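Local atomic coordinates of MGS-M5 (Unidentified, PDB entry 4Q3N), a protein that probably catalyses the NAD-dependent interconversion of L-lactate and pyruvate as a four-chain L-lactate dehydrogenase with a Rossmann fold. Residues Leu238-Ala243 against Arg251-Ser256; Gly12-Ser17 against Tyr232-Ala237; His91-Asn96 against Arg306-Asp311. All coordinates share one frame; numbering follows the deposited sequence. Where two conformers were deposited one is given.

Contact 1 of 3, residues Leu238-Ala243 against Arg251-Ser256; sequences LVRITA and RILPIS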
ATOM      1  N   LEU A 238      -8.733  12.550  -9.463  1.00 20.80           N
ATOM      2  CA  LEU A 238      -7.494  13.249  -9.825  1.00 21.37           C
ATOM      3  C   LEU A 238      -6.237  12.446  -9.383  1.00 20.57           C
ATOM      4  O   LEU A 238      -5.197  12.435 -10.079  1.00 20.91           O
ATOM      5  CB  LEU A 238      -7.437  14.652  -9.205  1.00 21.14           C
ATOM      6  CG  LEU A 238      -8.506  15.629  -9.751  1.00 22.65           C
ATOM      7  CD1 LEU A 238      -8.659  16.935  -8.892  1.00 19.16           C
ATOM      8  CD2 LEU A 238      -8.217  15.954 -11.253  1.00 22.92           C
ATOM      9  N   VAL A 239      -6.325  11.820  -8.216  1.00 19.48           N
ATOM     10  CA  VAL A 239      -5.218  10.950  -7.788  1.00 19.77           C
ATOM     11  C   VAL A 239      -4.991   9.841  -8.802  1.00 21.49           C
ATOM     12  O   VAL A 239      -3.842   9.532  -9.203  1.00 21.47           O
ATOM     13  CB  VAL A 239      -5.482  10.343  -6.400  1.00 18.90           C
ATOM     14  CG1 VAL A 239      -4.365   9.262  -6.104  1.00 16.39           C
ATOM     15  CG2 VAL A 239      -5.464  11.478  -5.384  1.00 19.48           C
ATOM     16  N   ARG A 240      -6.085   9.247  -9.262  1.00 22.31           N
ATOM     17  CA  ARG A 240      -5.948   8.103 -10.163  1.00 22.83           C
ATOM     18  C   ARG A 240      -5.339   8.512 -11.471  1.00 22.32           C
ATOM     19  O   ARG A 240      -4.518   7.773 -12.047  1.00 24.97           O
ATOM     20  CB  ARG A 240      -7.300   7.446 -10.428  1.00 23.44           C
ATOM     21  CG  ARG A 240      -7.176   6.067 -11.122  1.00 24.12           C
ATOM     22  CD  ARG A 240      -6.411   5.043 -10.155  1.00 28.38           C
ATOM     23  NE  ARG A 240      -5.985   3.820 -10.834  1.00 31.42           N
ATOM     24  CZ  ARG A 240      -4.930   3.703 -11.641  1.00 31.39           C
ATOM     25  NH1 ARG A 240      -4.194   4.763 -11.972  1.00 29.10           N
ATOM     26  NH2 ARG A 240      -4.633   2.512 -12.160  1.00 30.98           N
ATOM     27  N   ILE A 241      -5.743   9.683 -11.970  1.00 21.37           N
ATOM     28  CA  ILE A 241      -5.154  10.211 -13.214  1.00 20.97           C
ATOM     29  C   ILE A 241      -3.664  10.463 -12.999  1.00 22.00           C
ATOM     30  O   ILE A 241      -2.825  10.075 -13.808  1.00 20.13           O
ATOM     31  CB  ILE A 241      -5.857  11.503 -13.672  1.00 19.83           C
ATOM     32  CG1 ILE A 241      -7.313  11.169 -14.105  1.00 18.61           C
ATOM     33  CG2 ILE A 241      -5.082  12.161 -14.807  1.00 18.82           C
ATOM     34  CD1 ILE A 241      -8.294  12.425 -14.117  1.00 18.71           C
ATOM     35  N   THR A 242      -3.341  11.071 -11.866  1.00 21.53           N
ATOM     36  CA  THR A 242      -1.946  11.362 -11.521  1.00 20.71           C
ATOM     37  C   THR A 242      -1.103  10.070 -11.466  1.00 20.60           C
ATOM     38  O   THR A 242       0.048  10.018 -11.930  1.00 21.30           O
ATOM     39  CB  THR A 242      -1.888  12.103 -10.168  1.00 20.47           C
ATOM     40  OG1 THR A 242      -2.677  13.320 -10.287  1.00 20.54           O
ATOM     41  CG2 THR A 242      -0.436  12.456  -9.808  1.00 19.92           C
ATOM     42  N   ALA A 243      -1.664   9.045 -10.853  1.00 21.14           N
ATOM     43  CA  ALA A 243      -0.921   7.774 -10.666  1.00 20.01           C
ATOM     44  C   ALA A 243      -0.677   7.100 -11.997  1.00 20.00           C
ATOM     45  O   ALA A 243       0.399   6.556 -12.243  1.00 22.94           O
ATOM     46  CB  ALA A 243      -1.705   6.836  -9.719  1.00 20.15           C
ATOM     47  N   ARG A 251      -2.651   3.298 -18.822  1.00 23.37           N
ATOM     48  CA  ARG A 251      -3.957   3.025 -18.224  1.00 23.98           C
ATOM     49  C   ARG A 251      -5.044   3.703 -19.060  1.00 23.56           C
ATOM     50  O   ARG A 251      -4.866   4.828 -19.496  1.00 25.30           O
ATOM     51  CB  ARG A 251      -3.993   3.568 -16.819  1.00 24.76           C
ATOM     52  CG  ARG A 251      -5.171   3.064 -15.956  1.00 24.35           C
ATOM     53  CD  ARG A 251      -4.910   1.603 -15.522  1.00 29.76           C
ATOM     54  NE  ARG A 251      -6.020   1.148 -14.697  1.00 31.24           N
ATOM     55  CZ  ARG A 251      -5.966   0.141 -13.830  1.00 31.79           C
ATOM     56  NH1 ARG A 251      -4.837  -0.527 -13.666  1.00 29.06           N
ATOM     57  NH2 ARG A 251      -7.047  -0.177 -13.105  1.00 33.42           N
ATOM     58  N   ILE A 252      -6.173   3.043 -19.248  1.00 22.87           N
ATOM     59  CA  ILE A 252      -7.294   3.652 -19.982  1.00 23.95           C
ATOM     60  C   ILE A 252      -8.244   4.274 -18.975  1.00 24.18           C
ATOM     61  O   ILE A 252      -8.798   3.562 -18.112  1.00 23.81           O
ATOM     62  CB  ILE A 252      -8.054   2.627 -20.825  1.00 25.29           C
ATOM     63  CG1 ILE A 252      -7.083   1.984 -21.824  1.00 25.40           C
ATOM     64  CG2 ILE A 252      -9.260   3.321 -21.534  1.00 24.16           C
ATOM     65  CD1 ILE A 252      -7.636   0.750 -22.509  1.00 27.74           C
ATOM     66  N   LEU A 253      -8.378   5.591 -19.065  1.00 26.39           N
ATOM     67  CA  LEU A 253      -9.324   6.373 -18.237  1.00 25.38           C
ATOM     68  C   LEU A 253     -10.101   7.376 -19.077  1.00 26.09           C
ATOM     69  O   LEU A 253      -9.558   7.971 -19.993  1.00 24.53           O
ATOM     70  CB  LEU A 253      -8.596   7.179 -17.143  1.00 26.21           C
ATOM     71  CG  LEU A 253      -7.841   6.315 -16.112  1.00 28.93           C
ATOM     72  CD1 LEU A 253      -6.926   7.190 -15.312  1.00 29.72           C
ATOM     73  CD2 LEU A 253      -8.807   5.525 -15.152  1.00 26.34           C
ATOM     74  N   PRO A 254     -11.373   7.602 -18.731  1.00 26.89           N
ATOM     75  CA  PRO A 254     -12.144   8.600 -19.466  1.00 26.01           C
ATOM     76  C   PRO A 254     -11.777   9.952 -18.897  1.00 27.51           C
ATOM     77  O   PRO A 254     -11.883  10.153 -17.685  1.00 28.10           O
ATOM     78  CB  PRO A 254     -13.592   8.212 -19.194  1.00 29.02           C
ATOM     79  CG  PRO A 254     -13.550   7.501 -17.830  1.00 28.59           C
ATOM     80  CD  PRO A 254     -12.184   6.826 -17.775  1.00 27.37           C
ATOM     81  N   ILE A 255     -11.262  10.834 -19.755  1.00 23.99           N
ATOM     82  CA  ILE A 255     -10.820  12.171 -19.342  1.00 23.71           C
ATOM     83  C   ILE A 255     -11.164  13.126 -20.450  1.00 24.66           C
ATOM     84  O   ILE A 255     -11.524  12.681 -21.545  1.00 25.40           O
ATOM     85  CB  ILE A 255      -9.297  12.219 -19.087  1.00 24.34           C
ATOM     86  CG1 ILE A 255      -8.544  11.500 -20.218  1.00 25.69           C
ATOM     87  CG2 ILE A 255      -8.956  11.455 -17.822  1.00 24.09           C
ATOM     88  CD1 ILE A 255      -7.065  11.865 -20.285  1.00 25.17           C
ATOM     89  N   SER A 256     -11.070  14.432 -20.171  0.50 23.57           N
ATOM     90  CA  SER A 256     -11.208  15.459 -21.191  0.50 23.61           C
ATOM     91  C   SER A 256      -9.993  15.478 -22.107  0.50 24.11           C
ATOM     92  O   SER A 256      -8.889  15.755 -21.649  0.50 23.99           O
ATOM     93  CB  SER A 256     -11.384  16.857 -20.573  0.50 23.06           C
ATOM     94  OG  SER A 256     -12.533  16.962 -19.755  0.50 20.55           O
TER
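Arg240 and Ile241 pack against Arg251, Leu253 and Ile255 in a buried helix-on-sheet contact of the C-terminal alpha/beta domain of the lactate/malate dehydrogenase fold. Helix 232-246 is followed by strand 251-258, an outermost strand of a three-stranded antiparallel sheet, and the chain turns back sharply: the local axes lie 144° apart and approach to 9.9 Å. A worked case of division of labour follows, apolar toward one end and charged at the other. Ile241, with CG1 anti to its carbonyl carbon (chi1 -67°), sends CD1 to 3.9 Å from CG2 of Ile255, while its CG1 rests 4.2 Å from CD1 of Leu253. That same leucine methyl also touches the helix backbone, 4.1 Å from Arg240 O. Phe54 of the third subunit packs against Arg240 and Leu253. The two arginines cross at about a right angle, their guanidinium planes 52° apart. Like charges so close would probably be costly alone, but each has an acidic partner: Glu249 for Arg240, Asp164 of the second subunit for Arg251. Arg240 NH2 stands 3.1 Å above the centre of the Arg251 guanidinium plane, 3.2 Å from Arg251 CZ.

Contact 2 of 3, residues Gly12-Ser17 against Tyr232-Ala237; sequences GFVGMS and YGIGMA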
ATOM      1  N   GLY A  12      -8.799  25.297  -2.751  1.00 26.57           N
ATOM      2  CA  GLY A  12     -10.154  25.146  -2.222  1.00 26.74           C
ATOM      3  C   GLY A  12     -10.347  23.637  -1.924  1.00 26.12           C
ATOM      4  O   GLY A  12      -9.381  22.887  -1.971  1.00 26.12           O
ATOM      5  N   PHE A  13     -11.579  23.183  -1.658  1.00 26.64           N
ATOM      6  CA  PHE A  13     -11.716  21.799  -1.247  1.00 26.46           C
ATOM      7  C   PHE A  13     -11.399  20.811  -2.361  1.00 24.78           C
ATOM      8  O   PHE A  13     -10.979  19.713  -2.068  1.00 22.84           O
ATOM      9  CB  PHE A  13     -13.113  21.537  -0.681  1.00 28.72           C
ATOM     10  CG  PHE A  13     -13.345  22.286   0.606  1.00 34.99           C
ATOM     11  CD1 PHE A  13     -12.725  21.868   1.771  1.00 37.59           C
ATOM     12  CD2 PHE A  13     -14.085  23.442   0.633  1.00 38.50           C
ATOM     13  CE1 PHE A  13     -12.898  22.568   2.967  1.00 40.12           C
ATOM     14  CE2 PHE A  13     -14.261  24.149   1.823  1.00 42.12           C
ATOM     15  CZ  PHE A  13     -13.638  23.709   2.984  1.00 41.62           C
ATOM     16  N   VAL A  14     -11.573  21.174  -3.625  1.00 23.93           N
ATOM     17  CA  VAL A  14     -11.146  20.217  -4.684  1.00 23.48           C
ATOM     18  C   VAL A  14      -9.624  20.018  -4.685  1.00 22.71           C
ATOM     19  O   VAL A  14      -9.128  18.886  -4.593  1.00 23.65           O
ATOM     20  CB  VAL A  14     -11.637  20.684  -6.087  1.00 25.21           C
ATOM     21  CG1 VAL A  14     -11.027  19.829  -7.173  1.00 25.19           C
ATOM     22  CG2 VAL A  14     -13.194  20.627  -6.174  1.00 25.69           C
ATOM     23  N   GLY A  15      -8.873  21.108  -4.712  1.00 23.06           N
ATOM     24  CA  GLY A  15      -7.416  20.979  -4.769  1.00 20.92           C
ATOM     25  C   GLY A  15      -6.885  20.294  -3.511  1.00 21.50           C
ATOM     26  O   GLY A  15      -5.935  19.481  -3.576  1.00 20.84           O
ATOM     27  N   MET A  16      -7.478  20.610  -2.359  1.00 22.14           N
ATOM     28  CA  MET A  16      -6.902  20.106  -1.115  1.00 21.23           C
ATOM     29  C   MET A  16      -7.357  18.641  -0.837  1.00 20.14           C
ATOM     30  O   MET A  16      -6.630  17.903  -0.215  1.00 20.77           O
ATOM     31  CB  MET A  16      -7.244  21.004   0.082  1.00 20.89           C
ATOM     32  CG  MET A  16      -6.492  22.370   0.023  1.00 21.18           C
ATOM     33  SD  MET A  16      -4.709  22.161  -0.128  1.00 25.09           S
ATOM     34  CE  MET A  16      -4.280  21.000   1.225  1.00 22.58           C
ATOM     35  N   SER A  17      -8.549  18.262  -1.263  1.00 19.86           N
ATOM     36  CA  SER A  17      -8.970  16.865  -1.138  1.00 20.52           C
ATOM     37  C   SER A  17      -8.052  16.009  -2.017  1.00 21.06           C
ATOM     38  O   SER A  17      -7.561  14.955  -1.619  1.00 21.36           O
ATOM     39  CB  SER A  17     -10.432  16.730  -1.549  1.00 20.33           C
ATOM     40  OG  SER A  17     -11.254  17.331  -0.547  1.00 23.86           O
ATOM     41  N   TYR A 232     -14.740  15.009  -2.366  1.00 20.24           N
ATOM     42  CA  TYR A 232     -13.987  13.772  -2.100  1.00 20.29           C
ATOM     43  C   TYR A 232     -13.890  12.897  -3.357  1.00 21.98           C
ATOM     44  O   TYR A 232     -12.823  12.328  -3.704  1.00 20.94           O
ATOM     45  CB  TYR A 232     -14.629  13.004  -0.929  1.00 20.63           C
ATOM     46  CG  TYR A 232     -14.477  13.743   0.404  1.00 21.99           C
ATOM     47  CD1 TYR A 232     -13.251  14.277   0.775  1.00 22.37           C
ATOM     48  CD2 TYR A 232     -15.562  13.896   1.269  1.00 21.04           C
ATOM     49  CE1 TYR A 232     -13.097  14.952   1.982  1.00 21.70           C
ATOM     50  CE2 TYR A 232     -15.427  14.564   2.475  1.00 25.14           C
ATOM     51  CZ  TYR A 232     -14.190  15.099   2.816  1.00 24.14           C
ATOM     52  OH  TYR A 232     -14.054  15.806   3.991  1.00 22.92           O
ATOM     53  N   GLY A 233     -14.991  12.792  -4.077  1.00 22.50           N
ATOM     54  CA  GLY A 233     -14.987  12.017  -5.320  1.00 22.36           C
ATOM     55  C   GLY A 233     -13.965  12.505  -6.337  1.00 22.62           C
ATOM     56  O   GLY A 233     -13.104  11.733  -6.782  1.00 20.32           O
ATOM     57  N   ILE A 234     -13.999  13.783  -6.702  1.00 21.68           N
ATOM     58  CA  ILE A 234     -13.057  14.286  -7.714  0.50 21.18           C
ATOM     59  C   ILE A 234     -11.619  14.168  -7.183  1.00 21.33           C
ATOM     60  O   ILE A 234     -10.681  13.900  -7.936  1.00 22.81           O
ATOM     61  CB  ILE A 234     -13.398  15.745  -8.107  0.50 22.21           C
ATOM     62  CG1 ILE A 234     -12.512  16.229  -9.264  0.50 23.13           C
ATOM     63  CG2 ILE A 234     -13.294  16.670  -6.898  0.50 22.52           C
ATOM     64  CD1 ILE A 234     -12.651  15.410 -10.570  0.50 22.42           C
ATOM     65  N   GLY A 235     -11.446  14.355  -5.877  1.00 21.66           N
ATOM     66  CA  GLY A 235     -10.101  14.233  -5.331  1.00 20.76           C
ATOM     67  C   GLY A 235      -9.470  12.878  -5.664  1.00 22.12           C
ATOM     68  O   GLY A 235      -8.301  12.795  -6.066  1.00 22.62           O
ATOM     69  N   MET A 236     -10.224  11.803  -5.495  1.00 20.36           N
ATOM     70  CA  MET A 236      -9.670  10.454  -5.789  1.00 20.36           C
ATOM     71  C   MET A 236      -9.552  10.177  -7.298  1.00 21.34           C
ATOM     72  O   MET A 236      -8.658   9.436  -7.737  1.00 23.53           O
ATOM     73  CB  MET A 236     -10.543   9.396  -5.109  1.00 20.01           C
ATOM     74  CG  MET A 236     -10.325   9.439  -3.557  1.00 22.51           C
ATOM     75  SD  MET A 236     -11.204   8.165  -2.660  1.00 23.75           S
ATOM     76  CE  MET A 236     -10.176   6.704  -3.118  1.00 18.23           C
ATOM     77  N   ALA A 237     -10.445  10.776  -8.105  1.00 21.89           N
ATOM     78  CA  ALA A 237     -10.330  10.674  -9.560  1.00 22.61           C
ATOM     79  C   ALA A 237      -9.012  11.341  -9.993  1.00 22.79           C
ATOM     80  O   ALA A 237      -8.275  10.791 -10.817  1.00 22.42           O
ATOM     81  CB  ALA A 237     -11.552  11.393 -10.271  1.00 21.00           C
TER
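Ser17 and Gly235 mark where two helices come closest, their CA atoms 5.1 Å apart. The axes of the local segments approach to 8.2 Å and cross at -48°, and the absence of a side chain on Gly235 permits it: a beta carbon there would point at the partner helix and sit only 3.2 Å from Ser17 C. Helix 13-25 follows the glycine-rich turn of a Rossmann-type GxGxxG pattern, with Gly12 at its N-cap, so this end of it probably faces the NAD pyrophosphate, as in relatives; helix 232-246 belongs to the C-terminal domain.

Ser17 OG, anti to its carbonyl carbon (chi1 -71°), folds back along its own helix and donates to Phe13 O at 2.8 Å, with a C=O...donor angle of 149°. Ser17 N reaches the same oxygen from the opposite face of its carbonyl plane. The hydroxyl also meets the Tyr232 ring obliquely, OG being 3.9 Å from CD1. With an alanine in place of Ser17, Phe13 O would probably lose its second donor and a small gap would open next to Tyr232. On the flank, Ile234 CG2, in one of two modelled conformers, touches Val14 CG1 at 3.9 Å; an acetate, probably from the crystallisation liquor, lies near Ile234 and may mark a pocket. Tyr232 meets Tyr20 of the third subunit, and its backbone N is hydrogen-bonded to Asp47 of that subunit.

With no hydrogen bond between the two segments and the Ser17 hydroxyl satisfied within its own helix, the domains are held here by close fit.

Contact 3 of 3, residues His91-Asn96 against Arg306-Asp311; sequences HLLKRN and RKNLDD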
ATOM      1  N   HIS A  91     -21.186  35.276 -19.268  1.00 62.99           N
ATOM      2  CA  HIS A  91     -20.294  36.178 -18.561  1.00 61.15           C
ATOM      3  C   HIS A  91     -19.357  35.411 -17.642  1.00 57.40           C
ATOM      4  O   HIS A  91     -18.141  35.591 -17.682  1.00 55.64           O
ATOM      5  CB  HIS A  91     -21.089  37.218 -17.758  1.00 62.03           C
ATOM      6  CG  HIS A  91     -20.235  38.313 -17.214  1.00 60.92           C
ATOM      7  ND1 HIS A  91     -19.486  38.170 -16.065  1.00 55.83           N
ATOM      8  CD2 HIS A  91     -19.964  39.551 -17.691  1.00 60.42           C
ATOM      9  CE1 HIS A  91     -18.809  39.280 -15.844  1.00 56.84           C
ATOM     10  NE2 HIS A  91     -19.086  40.137 -16.811  1.00 59.29           N
ATOM     11  N   LEU A  92     -19.922  34.530 -16.824  1.00 57.01           N
ATOM     12  CA  LEU A  92     -19.145  33.770 -15.872  1.00 53.93           C
ATOM     13  C   LEU A  92     -18.168  32.820 -16.549  1.00 51.56           C
ATOM     14  O   LEU A  92     -17.035  32.626 -16.087  1.00 45.93           O
ATOM     15  CB  LEU A  92     -20.057  32.965 -14.956  1.00 55.34           C
ATOM     16  CG  LEU A  92     -19.326  31.898 -14.155  1.00 53.10           C
ATOM     17  CD1 LEU A  92     -18.429  32.503 -13.063  1.00 52.52           C
ATOM     18  CD2 LEU A  92     -20.300  30.901 -13.587  1.00 53.88           C
ATOM     19  N   LEU A  93     -18.643  32.204 -17.617  1.00 47.50           N
ATOM     20  CA  LEU A  93     -17.828  31.336 -18.452  1.00 47.70           C
ATOM     21  C   LEU A  93     -16.597  32.090 -18.894  1.00 45.97           C
ATOM     22  O   LEU A  93     -15.487  31.594 -18.799  1.00 41.28           O
ATOM     23  CB  LEU A  93     -18.610  30.891 -19.670  1.00 53.11           C
ATOM     24  CG  LEU A  93     -18.305  29.569 -20.328  1.00 56.66           C
ATOM     25  CD1 LEU A  93     -18.382  28.510 -19.292  1.00 55.59           C
ATOM     26  CD2 LEU A  93     -19.362  29.341 -21.414  1.00 62.65           C
ATOM     27  N   LYS A  94     -16.814  33.307 -19.381  1.00 46.59           N
ATOM     28  CA  LYS A  94     -15.704  34.167 -19.769  1.00 48.74           C
ATOM     29  C   LYS A  94     -14.799  34.592 -18.610  1.00 45.67           C
ATOM     30  O   LYS A  94     -13.595  34.681 -18.799  1.00 43.23           O
ATOM     31  CB  LYS A  94     -16.224  35.412 -20.489  1.00 54.61           C
ATOM     32  CG  LYS A  94     -16.581  35.167 -21.937  1.00 60.11           C
ATOM     33  CD  LYS A  94     -17.469  36.322 -22.449  1.00 68.49           C
ATOM     34  CE  LYS A  94     -17.553  36.381 -23.966  1.00 73.95           C
ATOM     35  NZ  LYS A  94     -16.360  37.040 -24.575  1.00 78.91           N
ATOM     36  N   ARG A  95     -15.359  34.879 -17.434  1.00 46.78           N
ATOM     37  CA  ARG A  95     -14.517  35.190 -16.280  1.00 46.70           C
ATOM     38  C   ARG A  95     -13.638  33.973 -15.924  1.00 40.94           C
ATOM     39  O   ARG A  95     -12.460  34.143 -15.637  1.00 36.71           O
ATOM     40  CB  ARG A  95     -15.333  35.594 -15.061  1.00 51.02           C
ATOM     41  CG  ARG A  95     -15.680  37.027 -14.967  1.00 57.83           C
ATOM     42  CD  ARG A  95     -16.744  37.206 -13.901  1.00 61.16           C
ATOM     43  NE  ARG A  95     -16.208  37.015 -12.562  1.00 62.87           N
ATOM     44  CZ  ARG A  95     -16.805  36.339 -11.592  1.00 63.39           C
ATOM     45  NH1 ARG A  95     -17.970  35.751 -11.795  1.00 64.47           N
ATOM     46  NH2 ARG A  95     -16.227  36.265 -10.405  1.00 63.82           N
ATOM     47  N   ASN A  96     -14.199  32.765 -15.933  1.00 40.45           N
ATOM     48  CA  ASN A  96     -13.366  31.572 -15.685  1.00 40.23           C
ATOM     49  C   ASN A  96     -12.309  31.320 -16.772  1.00 39.32           C
ATOM     50  O   ASN A  96     -11.171  30.951 -16.479  1.00 37.90           O
ATOM     51  CB  ASN A  96     -14.239  30.318 -15.503  1.00 40.96           C
ATOM     52  CG  ASN A  96     -14.870  30.254 -14.116  1.00 44.17           C
ATOM     53  OD1 ASN A  96     -14.171  30.122 -13.106  1.00 43.29           O
ATOM     54  ND2 ASN A  96     -16.190  30.368 -14.058  1.00 46.03           N
ATOM     55  N   ARG A 306     -18.681  23.060 -28.437  1.00 33.46           N
ATOM     56  CA  ARG A 306     -18.167  23.908 -29.502  1.00 33.84           C
ATOM     57  C   ARG A 306     -18.914  25.267 -29.503  1.00 40.14           C
ATOM     58  O   ARG A 306     -18.319  26.330 -29.755  1.00 40.44           O
ATOM     59  CB  ARG A 306     -18.280  23.212 -30.866  1.00 35.40           C
ATOM     60  CG  ARG A 306     -17.481  23.903 -31.965  1.00 38.88           C
ATOM     61  CD  ARG A 306     -16.008  24.031 -31.531  1.00 38.98           C
ATOM     62  NE  ARG A 306     -15.674  25.428 -31.316  1.00 41.28           N
ATOM     63  CZ  ARG A 306     -14.444  25.927 -31.238  1.00 42.95           C
ATOM     64  NH1 ARG A 306     -13.375  25.128 -31.331  1.00 41.46           N
ATOM     65  NH2 ARG A 306     -14.286  27.244 -31.093  1.00 43.56           N
ATOM     66  N   LYS A 307     -20.208  25.247 -29.206  1.00 39.88           N
ATOM     67  CA  LYS A 307     -20.966  26.521 -29.194  1.00 41.90           C
ATOM     68  C   LYS A 307     -20.489  27.411 -28.028  1.00 42.13           C
ATOM     69  O   LYS A 307     -20.346  28.641 -28.176  1.00 45.69           O
ATOM     70  CB  LYS A 307     -22.471  26.246 -29.080  1.00 42.17           C
ATOM     71  CG  LYS A 307     -23.369  27.509 -28.988  1.00 54.10           C
ATOM     72  CD  LYS A 307     -23.218  28.377 -30.232  1.00 57.53           C
ATOM     73  CE  LYS A 307     -24.352  29.390 -30.334  1.00 61.95           C
ATOM     74  NZ  LYS A 307     -24.519  30.144 -29.048  1.00 64.21           N
ATOM     75  N   ASN A 308     -20.285  26.780 -26.866  1.00 41.74           N
ATOM     76  CA  ASN A 308     -19.691  27.450 -25.714  1.00 41.88           C
ATOM     77  C   ASN A 308     -18.368  28.115 -26.109  1.00 41.35           C
ATOM     78  O   ASN A 308     -18.184  29.296 -25.894  1.00 41.04           O
ATOM     79  CB  ASN A 308     -19.443  26.467 -24.562  1.00 42.36           C
ATOM     80  CG  ASN A 308     -20.720  26.034 -23.842  1.00 43.42           C
ATOM     81  OD1 ASN A 308     -21.765  26.677 -23.930  1.00 46.48           O
ATOM     82  ND2 ASN A 308     -20.633  24.924 -23.136  1.00 42.84           N
ATOM     83  N   LEU A 309     -17.458  27.357 -26.720  1.00 40.46           N
ATOM     84  CA  LEU A 309     -16.154  27.886 -27.136  1.00 40.36           C
ATOM     85  C   LEU A 309     -16.287  29.010 -28.156  1.00 41.68           C
ATOM     86  O   LEU A 309     -15.585  30.007 -28.049  1.00 41.63           O
ATOM     87  CB  LEU A 309     -15.240  26.756 -27.696  1.00 37.29           C
ATOM     88  CG  LEU A 309     -14.711  25.732 -26.685  1.00 36.40           C
ATOM     89  CD1 LEU A 309     -14.032  24.492 -27.358  1.00 32.76           C
ATOM     90  CD2 LEU A 309     -13.766  26.351 -25.635  1.00 35.22           C
ATOM     91  N   ASP A 310     -17.162  28.858 -29.145  1.00 43.32           N
ATOM     92  CA  ASP A 310     -17.416  29.928 -30.096  1.00 45.74           C
ATOM     93  C   ASP A 310     -17.843  31.224 -29.384  1.00 46.80           C
ATOM     94  O   ASP A 310     -17.380  32.328 -29.693  1.00 46.12           O
ATOM     95  CB  ASP A 310     -18.518  29.518 -31.102  1.00 48.67           C
ATOM     96  CG  ASP A 310     -18.063  28.457 -32.105  1.00 50.82           C
ATOM     97  OD1 ASP A 310     -16.842  28.194 -32.207  1.00 50.62           O
ATOM     98  OD2 ASP A 310     -18.935  27.901 -32.813  1.00 51.29           O
ATOM     99  N   ASP A 311     -18.761  31.058 -28.448  1.00 46.06           N
ATOM    100  CA  ASP A 311     -19.310  32.168 -27.712  1.00 48.33           C
ATOM    101  C   ASP A 311     -18.252  32.832 -26.856  1.00 49.89           C
ATOM    102  O   ASP A 311     -18.410  33.985 -26.489  1.00 49.20           O
ATOM    103  CB  ASP A 311     -20.478  31.704 -26.844  1.00 47.07           C
ATOM    104  CG  ASP A 311     -21.725  31.429 -27.659  1.00 48.22           C
ATOM    105  OD1 ASP A 311     -21.787  31.857 -28.842  1.00 48.74           O
ATOM    106  OD2 ASP A 311     -22.652  30.799 -27.110  1.00 48.42           O
TER
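Leu93 and Lys94, near the start of helix 89-109, reach Asn308 and Asp311 on the terminal helix 292-311, a sparse surface contact that buries 117 Å². Leu93 CD2 ends 4.3 Å from the CB of Asn308, touching the base of that side chain; Pro122 packs on Leu93, and Val125 on Asn308. Lys94 approaches with its last methylene: CE lies 3.6 Å from the backbone oxygen of Asp311, and the bend at the last torsion (chi4 -80°) leaves NZ at 4.1 Å from that oxygen, with no hydrogen bond formed. Helix 89-109 belongs to the Rossmann-type NAD-binding domain and follows the segment that in related lactate dehydrogenases forms the mobile loop over the active site, while helix 292-311 is the last helix of the C-terminal domain. Charged groups of the second helix also pair one turn apart. Lys307 NZ meets Asp311 OD2 at its syn lone pair, 2.8 Å away, in a salt bridge. Arg306 NH2, which has a second anionic partner in the C-terminal carboxylate of Tyr314, meets Asp310 OD1 nearly along its C-O axis at 2.9 Å, tilted 24° out of the guanidinium plane. Leu309 CB lies 3.4 Å above one face of the Arg306 guanidinium, toward its rim.

Followed from the N terminus, the chain first lays down 12-17 in the NAD-binding domain and then 91-96, so two long connections are open at once. Segment 232-237 closes contact 2; contact 1 opens immediately, at 238-243 on the same helix, and closes a few residues later at 251-256. Contact 3 closes last, at 306-311. Contacts 2 and 3 therefore cross, each joining the NAD-binding to the C-terminal domain, whereas contact 1 is a local helix-to-strand packing within the C-terminal domain, lying within the span of contact 3. Contacts 1 and 2 touch through Leu238 CD1 and Val14 CG1, 4.1 Å apart, and both meet the third subunit; contact 3 sits apart, its centre about 24 Å from that of contact 2.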